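Local coordinates for nonsense-mediated mRNA decay protein 2 (Saccharomyces cerevisiae, PDB 4LUN) that takes part in nonsense-mediated decay of mRNAs with premature stop codons and binds Upf1 through its C-terminus, which this N-terminal MIF4G fragment lacks, at residues K43-F48 with I73-E78; G47-S52 with N87-A92; A63-Y68 with Q102-R107. One frame throughout, in Å; residues are numbered along the deposited sequence.

How the contacts relate
All three contacts lie in the all-helical MIF4G domain, a HEAT-repeat fold, on one stretch of neighbouring helices. Contacts 1 and 2 both start where helix 34-44 runs out into a loop, and share G47 and F48; their centres are about 12 Å apart. Contact 3 lies about 14 Å from contact 1, centre to centre, and about 21 Å from contact 2. Contacts 2 and 3 hold opposite ends of helix 87-104, and contact 1 uses the preceding helix 69-81. Along the chain the order is 43-48, 47-52, 63-68, 73-78, 87-92 and 102-107, so contact 3 crosses both others. Two interhelical loops are thereby tied to helices that follow them.

Contact 1: K43-F48 with I73-E78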
loop_
_atom_site.group_PDB
_atom_site.type_symbol
_atom_site.label_atom_id
_atom_site.label_comp_id
_atom_site.label_asym_id
_atom_site.label_seq_id
_atom_site.Cartn_x
_atom_site.Cartn_y
_atom_site.Cartn_z
ATOM N N LYS A 43 14.915 1.479 21.543
ATOM C CA LYS A 43 15.336 0.614 20.450
ATOM C C LYS A 43 14.322 0.655 19.295
ATOM O O LYS A 43 14.707 0.719 18.122
ATOM C CB LYS A 43 15.555 -0.816 20.950
ATOM C CG LYS A 43 16.697 -1.539 20.250
ATOM C CD LYS A 43 16.940 -2.908 20.859
ATOM C CE LYS A 43 17.677 -2.806 22.184
ATOM N NZ LYS A 43 17.357 -3.961 23.073
ATOM N N LEU A 44 13.033 0.643 19.632
ATOM C CA LEU A 44 11.969 0.743 18.625
ATOM C C LEU A 44 12.088 2.043 17.837
ATOM O O LEU A 44 11.955 2.057 16.608
ATOM C CB LEU A 44 10.585 0.688 19.287
ATOM C CG LEU A 44 10.025 -0.647 19.776
ATOM C CD1 LEU A 44 8.648 -0.435 20.403
ATOM C CD2 LEU A 44 9.947 -1.660 18.642
ATOM N N LYS A 45 12.343 3.128 18.565
ATOM C CA LYS A 45 12.385 4.477 18.017
ATOM C C LYS A 45 13.538 4.721 17.059
ATOM O O LYS A 45 13.551 5.729 16.352
ATOM C CB LYS A 45 12.442 5.508 19.144
ATOM C CG LYS A 45 11.098 6.088 19.513
ATOM C CD LYS A 45 11.216 7.029 20.695
ATOM C CE LYS A 45 9.886 7.696 20.982
ATOM N NZ LYS A 45 9.734 8.047 22.420
ATOM N N LYS A 46 14.514 3.822 17.029
ATOM C CA LYS A 46 15.592 3.992 16.069
ATOM C C LYS A 46 15.115 3.560 14.681
ATOM O O LYS A 46 15.774 3.827 13.675
ATOM C CB LYS A 46 16.851 3.235 16.493
ATOM C CG LYS A 46 17.002 1.861 15.883
ATOM C CD LYS A 46 18.469 1.580 15.595
ATOM C CE LYS A 46 18.642 0.303 14.792
ATOM N NZ LYS A 46 19.868 0.366 13.945
ATOM N N GLY A 47 13.957 2.903 14.637
ATOM C CA GLY A 47 13.323 2.558 13.374
ATOM C C GLY A 47 13.474 1.100 12.992
ATOM O O GLY A 47 14.354 0.395 13.493
ATOM N N PHE A 48 12.605 0.642 12.093
ATOM C CA PHE A 48 12.655 -0.738 11.643
ATOM C C PHE A 48 13.583 -0.830 10.434
ATOM O O PHE A 48 13.179 -0.555 9.301
ATOM C CB PHE A 48 11.246 -1.261 11.324
ATOM C CG PHE A 48 10.299 -1.222 12.505
ATOM C CD1 PHE A 48 10.784 -1.138 13.806
ATOM C CD2 PHE A 48 8.927 -1.266 12.315
ATOM C CE1 PHE A 48 9.920 -1.098 14.889
ATOM C CE2 PHE A 48 8.055 -1.232 13.397
ATOM C CZ PHE A 48 8.550 -1.147 14.685
ATOM N N ILE A 73 2.491 0.630 21.320
ATOM C CA ILE A 73 1.551 0.724 20.204
ATOM C C ILE A 73 1.710 2.037 19.434
ATOM O O ILE A 73 1.839 2.031 18.207
ATOM C CB ILE A 73 0.097 0.585 20.697
ATOM C CG1 ILE A 73 -0.149 -0.840 21.195
ATOM C CG2 ILE A 73 -0.892 0.956 19.592
ATOM C CD1 ILE A 73 -1.376 -0.977 22.051
ATOM N N VAL A 74 1.708 3.159 20.152
ATOM C CA VAL A 74 1.938 4.466 19.526
ATOM C C VAL A 74 3.307 4.553 18.854
ATOM O O VAL A 74 3.421 5.008 17.714
ATOM C CB VAL A 74 1.802 5.611 20.542
ATOM C CG1 VAL A 74 2.181 6.945 19.897
ATOM C CG2 VAL A 74 0.385 5.665 21.086
ATOM N N THR A 75 4.342 4.112 19.557
ATOM C CA THR A 75 5.698 4.138 19.018
ATOM C C THR A 75 5.828 3.314 17.743
ATOM O O THR A 75 6.368 3.788 16.739
ATOM C CB THR A 75 6.721 3.638 20.051
ATOM O OG1 THR A 75 6.681 4.485 21.206
ATOM C CG2 THR A 75 8.124 3.639 19.462
ATOM N N VAL A 76 5.329 2.082 17.784
ATOM C CA VAL A 76 5.384 1.194 16.630
ATOM C C VAL A 76 4.541 1.728 15.461
ATOM O O VAL A 76 4.929 1.598 14.299
ATOM C CB VAL A 76 4.950 -0.238 17.022
ATOM C CG1 VAL A 76 4.315 -0.963 15.861
ATOM C CG2 VAL A 76 6.143 -1.022 17.565
ATOM N N THR A 77 3.400 2.338 15.773
ATOM C CA THR A 77 2.540 2.906 14.739
ATOM C C THR A 77 3.314 3.940 13.933
ATOM O O THR A 77 3.272 3.945 12.702
ATOM C CB THR A 77 1.282 3.570 15.320
ATOM O OG1 THR A 77 0.495 2.599 16.017
ATOM C CG2 THR A 77 0.436 4.162 14.193
ATOM N N GLU A 78 4.028 4.810 14.639
ATOM C CA GLU A 78 4.853 5.825 13.999
ATOM C C GLU A 78 5.990 5.191 13.199
ATOM O O GLU A 78 6.234 5.565 12.056
ATOM C CB GLU A 78 5.403 6.791 15.048
ATOM C CG GLU A 78 5.549 8.215 14.564
ATOM C CD GLU A 78 5.320 9.224 15.673
ATOM O OE1 GLU A 78 4.465 10.119 15.493
ATOM O OE2 GLU A 78 5.990 9.122 16.724
#
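V76 CG2 is the point on which the tight part of this contact closes. From the end of helix 34-44, L44 brings its CD1 methyl to 3.8 Å from V76 CG2, the two side chains crossing obliquely. From the loop beyond, the tip of the F48 ring reaches the same methyl: F48 CZ lies 3.8 Å from V76 CG2, which sits at the ring edge in the ring plane, with the side chains at about a right angle. The preceding residue, T75, presents its methyl, with CG2 anti to the backbone N and 3.8 Å from L44 CB. That rotamer turns T75 OG1 back into its own helix, where it hydrogen-bonds E71 O, so T75 offers only carbon to its partner. The result is a small, purely apolar patch built of buried residues.

The solvent side is far looser. K45 meets the same T75 methyl with its CG, 3.9 Å from T75 CG2, and then runs on extended through the aliphatic chain. Its ammonium ends near an acid without pairing, K45 NZ standing 6.9 Å from E78 OE2, so any attraction there is probably weak. The backbone brings F48 round: a type I turn from L44 to G47, closed by G47 N to L44 O at 2.9 Å, leads into the positive phi (104°) of G47, and the chain then turns so that the F48 ring points its edge at V76.

The contact packs the end of helix 34-44 and the loop after it on helix 69-81, in the MIF4G domain. Helix 52-60 backs L44 through L56, and I72 of helix 69-81 adds to its surroundings. Helix 87-104 also packs here, with A93 and I96 on F48 and I97 and L100 on V76, while L112 of helix 106-116 also reaches V76.

Contact 2: G47-S52 with N87-A92; sequences GFVKGS and NDDVIA
The flat carboxylate of D89 has one face roofed by the backbone of F48 to K50, while the carboxylate of D88 has the ammonium of K50 standing over a face. This is an interhelical loop of the HEAT-repeat MIF4G domain laid across the start of helix 87-104, with a type II turn from V49 to S52.

Over D89, the V49 CA lies 3.5 Å from D89 OD1, and the V49 CG1 methyl extends the cover to D89 OD2. K50 N donates to D89 OD1 at 3.1 Å, well above the carboxylate plane (54° out of it) and with a bent N-H...O angle of 140°. D89 CG stands anti to its own carbonyl carbon (chi1 -70°), which lays the group beneath the loop; its CB meets F48 O. D89 is buried, and its place at the helix N-terminus probably helps it keep its charge.

The salt bridge beside it is more exposed. K50 bends at chi2 and again at chi4, so that its chain runs alongside D88: K50 CG rests 3.5 Å from D88 CB, and K50 NZ reaches D88 OD2 at 3.0 Å. Since NZ sits above the carboxylate face rather than in its plane, the attraction is likely to be mainly electrostatic.

One turn along the helix, the A92 methyl presses on the loop, A92 CB lying 3.3 Å from V49 O. That carbonyl accepts two bonds within the turn, from S52 N and, in its plane on a lone pair, from S52 OG at 2.7 Å.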
loop_
_atom_site.group_PDB
_atom_site.type_symbol
_atom_site.label_atom_id
_atom_site.label_comp_id
_atom_site.label_asym_id
_atom_site.label_seq_id
_atom_site.Cartn_x
_atom_site.Cartn_y
_atom_site.Cartn_z
ATOM N N GLY A 47 13.957 2.903 14.637
ATOM C CA GLY A 47 13.323 2.558 13.374
ATOM C C GLY A 47 13.474 1.100 12.992
ATOM O O GLY A 47 14.354 0.395 13.493
ATOM N N PHE A 48 12.605 0.642 12.093
ATOM C CA PHE A 48 12.655 -0.738 11.643
ATOM C C PHE A 48 13.583 -0.830 10.434
ATOM O O PHE A 48 13.179 -0.555 9.301
ATOM C CB PHE A 48 11.246 -1.261 11.324
ATOM C CG PHE A 48 10.299 -1.222 12.505
ATOM C CD1 PHE A 48 10.784 -1.138 13.806
ATOM C CD2 PHE A 48 8.927 -1.266 12.315
ATOM C CE1 PHE A 48 9.920 -1.098 14.889
ATOM C CE2 PHE A 48 8.055 -1.232 13.397
ATOM C CZ PHE A 48 8.550 -1.147 14.685
ATOM N N VAL A 49 14.839 -1.180 10.695
ATOM C CA VAL A 49 15.828 -1.362 9.643
ATOM C C VAL A 49 16.460 -2.738 9.785
ATOM O O VAL A 49 16.272 -3.413 10.796
ATOM C CB VAL A 49 16.940 -0.291 9.690
ATOM C CG1 VAL A 49 16.350 1.110 9.558
ATOM C CG2 VAL A 49 17.753 -0.422 10.967
ATOM N N LYS A 50 17.208 -3.142 8.765
ATOM C CA LYS A 50 17.796 -4.474 8.710
ATOM C C LYS A 50 18.688 -4.755 9.913
ATOM O O LYS A 50 19.496 -3.910 10.304
ATOM C CB LYS A 50 18.594 -4.639 7.414
ATOM C CG LYS A 50 18.619 -6.061 6.886
ATOM C CD LYS A 50 20.000 -6.672 6.972
ATOM C CE LYS A 50 20.044 -8.009 6.248
ATOM N NZ LYS A 50 19.737 -7.861 4.795
ATOM N N GLY A 51 18.524 -5.938 10.501
ATOM C CA GLY A 51 19.345 -6.367 11.620
ATOM C C GLY A 51 18.799 -6.001 12.990
ATOM O O GLY A 51 19.091 -6.675 13.981
ATOM N N SER A 52 18.003 -4.934 13.051
ATOM C CA SER A 52 17.448 -4.458 14.317
ATOM C C SER A 52 16.448 -5.446 14.924
ATOM O O SER A 52 16.115 -5.358 16.106
ATOM C CB SER A 52 16.788 -3.086 14.136
ATOM O OG SER A 52 15.588 -3.181 13.390
ATOM N N ASN A 87 13.696 -3.203 0.768
ATOM C CA ASN A 87 13.142 -4.530 0.993
ATOM C C ASN A 87 13.612 -5.162 2.298
ATOM O O ASN A 87 12.840 -5.849 2.969
ATOM C CB ASN A 87 13.420 -5.446 -0.198
ATOM C CG ASN A 87 12.628 -5.048 -1.424
ATOM O OD1 ASN A 87 11.513 -4.533 -1.312
ATOM N ND2 ASN A 87 13.200 -5.271 -2.603
ATOM N N ASP A 88 14.864 -4.910 2.664
ATOM C CA ASP A 88 15.425 -5.474 3.894
ATOM C C ASP A 88 14.839 -4.849 5.157
ATOM O O ASP A 88 14.691 -5.523 6.181
ATOM C CB ASP A 88 16.949 -5.358 3.896
ATOM C CG ASP A 88 17.613 -6.412 3.033
ATOM O OD1 ASP A 88 18.511 -6.051 2.245
ATOM O OD2 ASP A 88 17.238 -7.603 3.148
ATOM N N ASP A 89 14.506 -3.566 5.081
ATOM C CA ASP A 89 13.888 -2.875 6.206
ATOM C C ASP A 89 12.448 -3.349 6.413
ATOM O O ASP A 89 12.000 -3.516 7.548
ATOM C CB ASP A 89 13.935 -1.364 6.000
ATOM C CG ASP A 89 15.343 -0.808 6.109
ATOM O OD1 ASP A 89 16.298 -1.613 6.168
ATOM O OD2 ASP A 89 15.494 0.430 6.135
ATOM N N VAL A 90 11.731 -3.565 5.318
ATOM C CA VAL A 90 10.381 -4.139 5.384
ATOM C C VAL A 90 10.373 -5.518 6.064
ATOM O O VAL A 90 9.527 -5.795 6.916
ATOM C CB VAL A 90 9.731 -4.199 3.972
ATOM C CG1 VAL A 90 8.410 -4.926 4.011
ATOM C CG2 VAL A 90 9.543 -2.793 3.413
ATOM N N ILE A 91 11.322 -6.377 5.707
ATOM C CA ILE A 91 11.414 -7.698 6.333
ATOM C C ILE A 91 11.640 -7.604 7.839
ATOM O O ILE A 91 11.020 -8.333 8.617
ATOM C CB ILE A 91 12.523 -8.560 5.692
ATOM C CG1 ILE A 91 12.002 -9.197 4.410
ATOM C CG2 ILE A 91 12.995 -9.652 6.632
ATOM C CD1 ILE A 91 12.975 -9.114 3.270
ATOM N N ALA A 92 12.533 -6.704 8.241
ATOM C CA ALA A 92 12.790 -6.463 9.653
ATOM C C ALA A 92 11.511 -6.037 10.364
ATOM O O ALA A 92 11.202 -6.536 11.445
ATOM C CB ALA A 92 13.871 -5.409 9.821
#

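Contact 3: A63-Y68 with Q102-R107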
loop_
_atom_site.group_PDB
_atom_site.type_symbol
_atom_site.label_atom_id
_atom_site.label_comp_id
_atom_site.label_asym_id
_atom_site.label_seq_id
_atom_site.Cartn_x
_atom_site.Cartn_y
_atom_site.Cartn_z
ATOM N N ALA A 63 12.008 -9.234 28.465
ATOM C CA ALA A 63 11.342 -8.129 29.145
ATOM C C ALA A 63 9.847 -8.352 29.284
ATOM O O ALA A 63 9.202 -8.907 28.390
ATOM C CB ALA A 63 11.611 -6.823 28.425
ATOM N N SER A 64 9.311 -7.912 30.417
ATOM C CA SER A 64 7.876 -7.816 30.625
ATOM C C SER A 64 7.480 -6.395 30.278
ATOM O O SER A 64 7.766 -5.458 31.026
ATOM C CB SER A 64 7.511 -8.102 32.077
ATOM O OG SER A 64 6.171 -7.717 32.335
ATOM N N LEU A 65 6.815 -6.252 29.141
ATOM C CA LEU A 65 6.538 -4.953 28.545
ATOM C C LEU A 65 5.077 -4.533 28.696
ATOM O O LEU A 65 4.665 -3.503 28.161
ATOM C CB LEU A 65 6.900 -5.010 27.064
ATOM C CG LEU A 65 8.364 -5.278 26.728
ATOM C CD1 LEU A 65 8.517 -5.807 25.317
ATOM C CD2 LEU A 65 9.169 -4.008 26.888
ATOM N N GLU A 66 4.304 -5.325 29.432
ATOM C CA GLU A 66 2.853 -5.130 29.540
ATOM C C GLU A 66 2.399 -3.718 29.933
ATOM O O GLU A 66 1.452 -3.179 29.365
ATOM C CB GLU A 66 2.259 -6.150 30.517
ATOM C CG GLU A 66 0.764 -6.363 30.355
ATOM C CD GLU A 66 0.422 -7.116 29.079
ATOM O OE1 GLU A 66 -0.496 -6.676 28.356
ATOM O OE2 GLU A 66 1.071 -8.150 28.806
ATOM N N LYS A 67 3.058 -3.115 30.913
ATOM C CA LYS A 67 2.620 -1.810 31.393
ATOM C C LYS A 67 3.052 -0.687 30.457
ATOM O O LYS A 67 2.599 0.450 30.603
ATOM C CB LYS A 67 3.118 -1.543 32.817
ATOM C CG LYS A 67 4.456 -2.185 33.137
ATOM C CD LYS A 67 4.285 -3.551 33.797
ATOM C CE LYS A 67 4.841 -4.663 32.914
ATOM N NZ LYS A 67 6.059 -4.221 32.179
ATOM N N TYR A 68 3.933 -1.003 29.507
ATOM C CA TYR A 68 4.347 -0.027 28.498
ATOM C C TYR A 68 3.664 -0.282 27.149
ATOM O O TYR A 68 4.023 0.326 26.143
ATOM C CB TYR A 68 5.874 -0.024 28.325
ATOM C CG TYR A 68 6.620 0.912 29.266
ATOM C CD1 TYR A 68 7.131 2.123 28.813
ATOM C CD2 TYR A 68 6.809 0.586 30.604
ATOM C CE1 TYR A 68 7.810 2.982 29.668
ATOM C CE2 TYR A 68 7.488 1.437 31.464
ATOM C CZ TYR A 68 7.981 2.631 30.993
ATOM O OH TYR A 68 8.659 3.480 31.848
ATOM N N GLN A 102 2.834 -11.926 18.512
ATOM C CA GLN A 102 2.878 -13.245 19.141
ATOM C C GLN A 102 2.912 -13.133 20.664
ATOM O O GLN A 102 2.380 -13.995 21.371
ATOM C CB GLN A 102 4.074 -14.039 18.619
ATOM C CG GLN A 102 3.865 -14.534 17.191
ATOM C CD GLN A 102 5.150 -14.908 16.511
ATOM O OE1 GLN A 102 6.145 -15.204 17.166
ATOM N NE2 GLN A 102 5.145 -14.883 15.181
ATOM N N ARG A 103 3.524 -12.063 21.165
ATOM C CA ARG A 103 3.577 -11.824 22.610
ATOM C C ARG A 103 2.238 -11.337 23.157
ATOM O O ARG A 103 1.784 -11.795 24.213
ATOM C CB ARG A 103 4.660 -10.795 22.956
ATOM C CG ARG A 103 6.068 -11.349 23.161
ATOM C CD ARG A 103 6.235 -12.078 24.501
ATOM N NE ARG A 103 5.687 -11.340 25.644
ATOM C CZ ARG A 103 6.383 -10.513 26.423
ATOM N NH1 ARG A 103 7.674 -10.295 26.197
ATOM N NH2 ARG A 103 5.782 -9.894 27.435
ATOM N N PHE A 104 1.601 -10.415 22.436
ATOM C CA PHE A 104 0.427 -9.719 22.968
ATOM C C PHE A 104 -0.909 -9.942 22.250
ATOM O O PHE A 104 -1.949 -9.521 22.756
ATOM C CB PHE A 104 0.703 -8.216 23.080
ATOM C CG PHE A 104 1.971 -7.893 23.819
ATOM C CD1 PHE A 104 2.074 -8.134 25.183
ATOM C CD2 PHE A 104 3.067 -7.362 23.152
ATOM C CE1 PHE A 104 3.246 -7.849 25.864
ATOM C CE2 PHE A 104 4.240 -7.079 23.830
ATOM C CZ PHE A 104 4.328 -7.321 25.187
ATOM N N ASN A 105 -0.896 -10.592 21.086
ATOM C CA ASN A 105 -2.129 -10.745 20.300
ATOM C C ASN A 105 -2.873 -9.414 20.083
ATOM O O ASN A 105 -2.259 -8.375 19.876
ATOM C CB ASN A 105 -3.055 -11.803 20.932
ATOM C CG ASN A 105 -4.325 -12.047 20.128
ATOM O OD1 ASN A 105 -4.274 -12.311 18.929
ATOM N ND2 ASN A 105 -5.478 -11.874 20.774
ATOM N N GLY A 106 -4.196 -9.469 20.197
ATOM C CA GLY A 106 -5.105 -8.448 19.735
ATOM C C GLY A 106 -5.023 -7.171 20.519
ATOM O O GLY A 106 -5.252 -6.111 19.961
ATOM N N ARG A 107 -4.689 -7.248 21.807
ATOM C CA ARG A 107 -4.565 -6.015 22.575
ATOM C C ARG A 107 -3.421 -5.131 22.059
ATOM O O ARG A 107 -3.410 -3.933 22.315
ATOM C CB ARG A 107 -4.461 -6.281 24.085
ATOM C CG ARG A 107 -3.285 -7.127 24.511
ATOM C CD ARG A 107 -3.417 -7.532 25.983
ATOM N NE ARG A 107 -2.159 -8.068 26.498
ATOM C CZ ARG A 107 -1.812 -9.350 26.440
ATOM N NH1 ARG A 107 -2.632 -10.241 25.899
ATOM N NH2 ARG A 107 -0.643 -9.747 26.927
#
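R103 NH1 is gripped by two carbonyl oxygens, A63 O across the contact and L60 O at the end of helix 52-60. The bond to A63 O is 3.0 Å long and nearly straight at nitrogen (162°), arriving almost along the C=O axis and in the guanidinium plane. Bends at chi2 and chi3 fold R103 back to this spot, where F104 CZ lies 3.7 Å above one face of its guanidinium.

R107 holds E66 in a side-on salt bridge: R107 NE meets E66 OE1 at 2.9 Å and R107 NH2 meets E66 OE2 at 3.0 Å, each oxygen using its syn lone pair, with the two planes 35° apart. The acid gets there by a bend at chi2, and the arginine by a chain extended from CG to NE. E66 OE2 also touches the ring edge of F104, 3.7 Å from F104 CE1, the carboxylate standing steeply against the ring. An alanine at E66 would remove both bonds to R107 and would probably leave that guanidinium less fixed against F104. Next to these charges, L65 CB packs against F104 CZ at 3.9 Å. The backbone nitrogens of L65 and E66 are buried here without a partner.

In the MIF4G domain this ties the loop between helices 52-60 and 69-81 to the break where helix 87-104 gives way to helix 106-116, a bend made by the positive phi of N105. L60 of helix 52-60 packs on both L65 and F104, and N37 of helix 34-44 touches L65.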